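Local coordinates for Glyoxalase/bleomycin resistance protein/dioxygenase (Nostoc punctiforme PCC 73102, PDB 3KOL), which binds a divalent metal ion, here cobalt(II), and is probably a metal-dependent enzyme of the glyoxalase/dioxygenase superfamily, at residues 99-104 against 145-150. Numbering follows the deposited sequence.
With CO (cobalt (II) ion), chain C.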
loop_
_atom_site.group_PDB
_atom_site.type_symbol
_atom_site.label_atom_id
_atom_site.label_comp_id
_atom_site.label_asym_id
_atom_site.label_seq_id
_atom_site.Cartn_x
_atom_site.Cartn_y
_atom_site.Cartn_z
ATOM N N HIS A 99 4.418 5.911 2.097
ATOM C CA HIS A 99 5.174 5.306 1.006
ATOM C C HIS A 99 4.885 3.827 0.851
ATOM O O HIS A 99 4.297 3.194 1.729
ATOM C CB HIS A 99 6.693 5.543 1.144
ATOM C CG HIS A 99 7.333 4.872 2.321
ATOM N ND1 HIS A 99 7.378 5.446 3.574
ATOM C CD2 HIS A 99 8.022 3.708 2.418
ATOM C CE1 HIS A 99 8.073 4.671 4.388
ATOM N NE2 HIS A 99 8.475 3.610 3.713
ATOM N N LEU A 100 5.273 3.294 -0.298
ATOM C CA LEU A 100 5.084 1.888 -0.619
ATOM C C LEU A 100 6.483 1.351 -0.899
ATOM O O LEU A 100 7.209 1.908 -1.724
ATOM C CB LEU A 100 4.201 1.745 -1.866
ATOM C CG LEU A 100 4.111 0.339 -2.468
ATOM C CD1 LEU A 100 3.501 -0.628 -1.453
ATOM C CD2 LEU A 100 3.270 0.387 -3.734
ATOM N N ALA A 101 6.867 0.280 -0.217
ATOM C CA ALA A 101 8.198 -0.277 -0.398
ATOM C C ALA A 101 8.212 -1.675 -0.986
ATOM O O ALA A 101 7.455 -2.554 -0.570
ATOM C CB ALA A 101 8.950 -0.261 0.938
ATOM N N PHE A 102 9.095 -1.859 -1.962
ATOM C CA PHE A 102 9.284 -3.131 -2.653
ATOM C C PHE A 102 10.604 -3.743 -2.215
ATOM O O PHE A 102 11.588 -3.034 -2.011
ATOM C CB PHE A 102 9.331 -2.906 -4.166
ATOM C CG PHE A 102 8.025 -2.473 -4.756
ATOM C CD1 PHE A 102 7.049 -3.409 -5.078
ATOM C CD2 PHE A 102 7.770 -1.127 -4.996
ATOM C CE1 PHE A 102 5.836 -3.009 -5.636
ATOM C CE2 PHE A 102 6.564 -0.718 -5.548
ATOM C CZ PHE A 102 5.593 -1.662 -5.870
ATOM N N ASP A 103 10.622 -5.062 -2.087
ATOM C CA ASP A 103 11.816 -5.782 -1.687
ATOM C C ASP A 103 12.515 -6.256 -2.953
ATOM O O ASP A 103 11.856 -6.590 -3.939
ATOM C CB ASP A 103 11.431 -6.991 -0.828
ATOM C CG ASP A 103 12.635 -7.756 -0.319
ATOM O OD1 ASP A 103 13.489 -7.146 0.349
ATOM O OD2 ASP A 103 12.725 -8.970 -0.587
ATOM N N ILE A 104 13.843 -6.271 -2.928
ATOM C CA ILE A 104 14.626 -6.725 -4.071
ATOM C C ILE A 104 15.823 -7.523 -3.557
ATOM O O ILE A 104 16.321 -7.258 -2.463
ATOM C CB ILE A 104 15.112 -5.522 -4.934
ATOM C CG1 ILE A 104 15.791 -6.026 -6.209
ATOM C CG2 ILE A 104 16.068 -4.644 -4.133
ATOM C CD1 ILE A 104 16.111 -4.918 -7.198
HETATM N N MSE A 145 5.543 8.524 -2.998
HETATM C CA MSE A 145 6.867 7.991 -2.709
HETATM C C MSE A 145 7.004 6.474 -2.729
HETATM O O MSE A 145 6.250 5.756 -2.075
HETATM C CB MSE A 145 7.365 8.517 -1.362
HETATM C CG MSE A 145 8.763 8.052 -1.015
HETATM SE SE MSE A 145 9.330 8.707 0.708
HETATM C CE MSE A 145 10.189 10.338 0.112
ATOM N N ILE A 146 7.996 6.000 -3.477
ATOM C CA ILE A 146 8.276 4.574 -3.595
ATOM C C ILE A 146 9.634 4.276 -2.973
ATOM O O ILE A 146 10.565 5.071 -3.081
ATOM C CB ILE A 146 8.322 4.123 -5.074
ATOM C CG1 ILE A 146 6.976 4.397 -5.745
ATOM C CG2 ILE A 146 8.677 2.630 -5.163
ATOM C CD1 ILE A 146 5.816 3.655 -5.103
ATOM N N GLU A 147 9.741 3.142 -2.299
ATOM C CA GLU A 147 11.002 2.747 -1.699
ATOM C C GLU A 147 11.388 1.390 -2.248
ATOM O O GLU A 147 10.538 0.527 -2.430
ATOM C CB GLU A 147 10.876 2.646 -0.173
ATOM C CG GLU A 147 12.068 1.966 0.520
ATOM C CD GLU A 147 11.835 1.756 2.008
ATOM O OE1 GLU A 147 10.844 2.304 2.527
ATOM O OE2 GLU A 147 12.652 1.061 2.658
ATOM N N ILE A 148 12.661 1.218 -2.571
ATOM C CA ILE A 148 13.148 -0.083 -3.006
ATOM C C ILE A 148 14.161 -0.413 -1.922
ATOM O O ILE A 148 15.031 0.398 -1.624
ATOM C CB ILE A 148 13.836 -0.037 -4.391
ATOM C CG1 ILE A 148 12.774 0.149 -5.484
ATOM C CG2 ILE A 148 14.618 -1.337 -4.624
ATOM C CD1 ILE A 148 13.336 0.174 -6.916
ATOM N N ARG A 149 14.027 -1.581 -1.307
ATOM C CA ARG A 149 14.939 -1.966 -0.242
ATOM C C ARG A 149 15.310 -3.434 -0.306
ATOM O O ARG A 149 14.640 -4.224 -0.970
ATOM C CB ARG A 149 14.314 -1.629 1.117
ATOM C CG ARG A 149 12.925 -2.234 1.346
ATOM C CD ARG A 149 13.022 -3.703 1.732
ATOM N NE ARG A 149 13.618 -3.865 3.057
ATOM C CZ ARG A 149 14.108 -5.009 3.525
ATOM N NH1 ARG A 149 14.080 -6.105 2.777
ATOM N NH2 ARG A 149 14.633 -5.058 4.741
ATOM N N CYS A 150 16.394 -3.794 0.372
ATOM C CA CYS A 150 16.847 -5.180 0.394
ATOM C C CYS A 150 17.409 -5.523 1.767
ATOM O O CYS A 150 17.774 -4.636 2.535
ATOM C CB CYS A 150 17.933 -5.409 -0.663
ATOM S SG CYS A 150 19.469 -4.510 -0.329
HETATM CO CO CO C . 9.972 2.334 4.467
HETATM O O HOH W 1 11.808 1.376 5.270
HETATM O O HOH W 2 11.087 3.926 5.067
HETATM O O HOH W 3 9.438 2.542 6.600
#
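His99 and Glu147 grip one cobalt(II) ion from segments 99-104 and 145-150, which lie on adjacent parallel strands (96-104 and 145-150), the first and last of a βαβββ module of the vicinal oxygen chelate fold. His99 NE2 and Glu147 OE1 each lie 2.1 Å from the metal and 3.0 Å from each other, a closeness set by shared coordination. The imidazole and carboxylate planes stand 37° apart. Glu147 reaches out with CG anti to the backbone N (chi1 168°) and the chain extended beyond it, its CB and CG in contact with Ala101 CB. Three waters and His22 NE2 of the second subunit complete six ligands, so the site lies at the dimer interface; one of the waters also donates to Glu147 OE2 at 2.8 Å, tying down the oxygen that the metal leaves aside. Backbone bonds zip the strands in parallel register: Leu100 N to Met145 O, Glu147 N to Leu100 O, Phe102 N to Glu147 O, Arg149 N to Phe102 O and Ile104 N to Arg149 O. On the other face of the sheet, Ile146 CG2 meets the edge of the Phe102 ring at CD2 (3.9 Å); Ile146 also touches helix 30-40. At the far end of the ladder, Ile104 CG2 packs on Ile148 CG2 (3.6 Å). Back on the metal-bearing face, Arg149, bent at chi2 and chi3, folds over to form a salt bridge with Asp103, and its NH1 also pairs with Asp151. Arg149 NH1 approaches Asp103 OD1 at 2.7 Å from the anti side, 34° out of the carboxylate plane, while OD1 stays almost within the guanidinium plane.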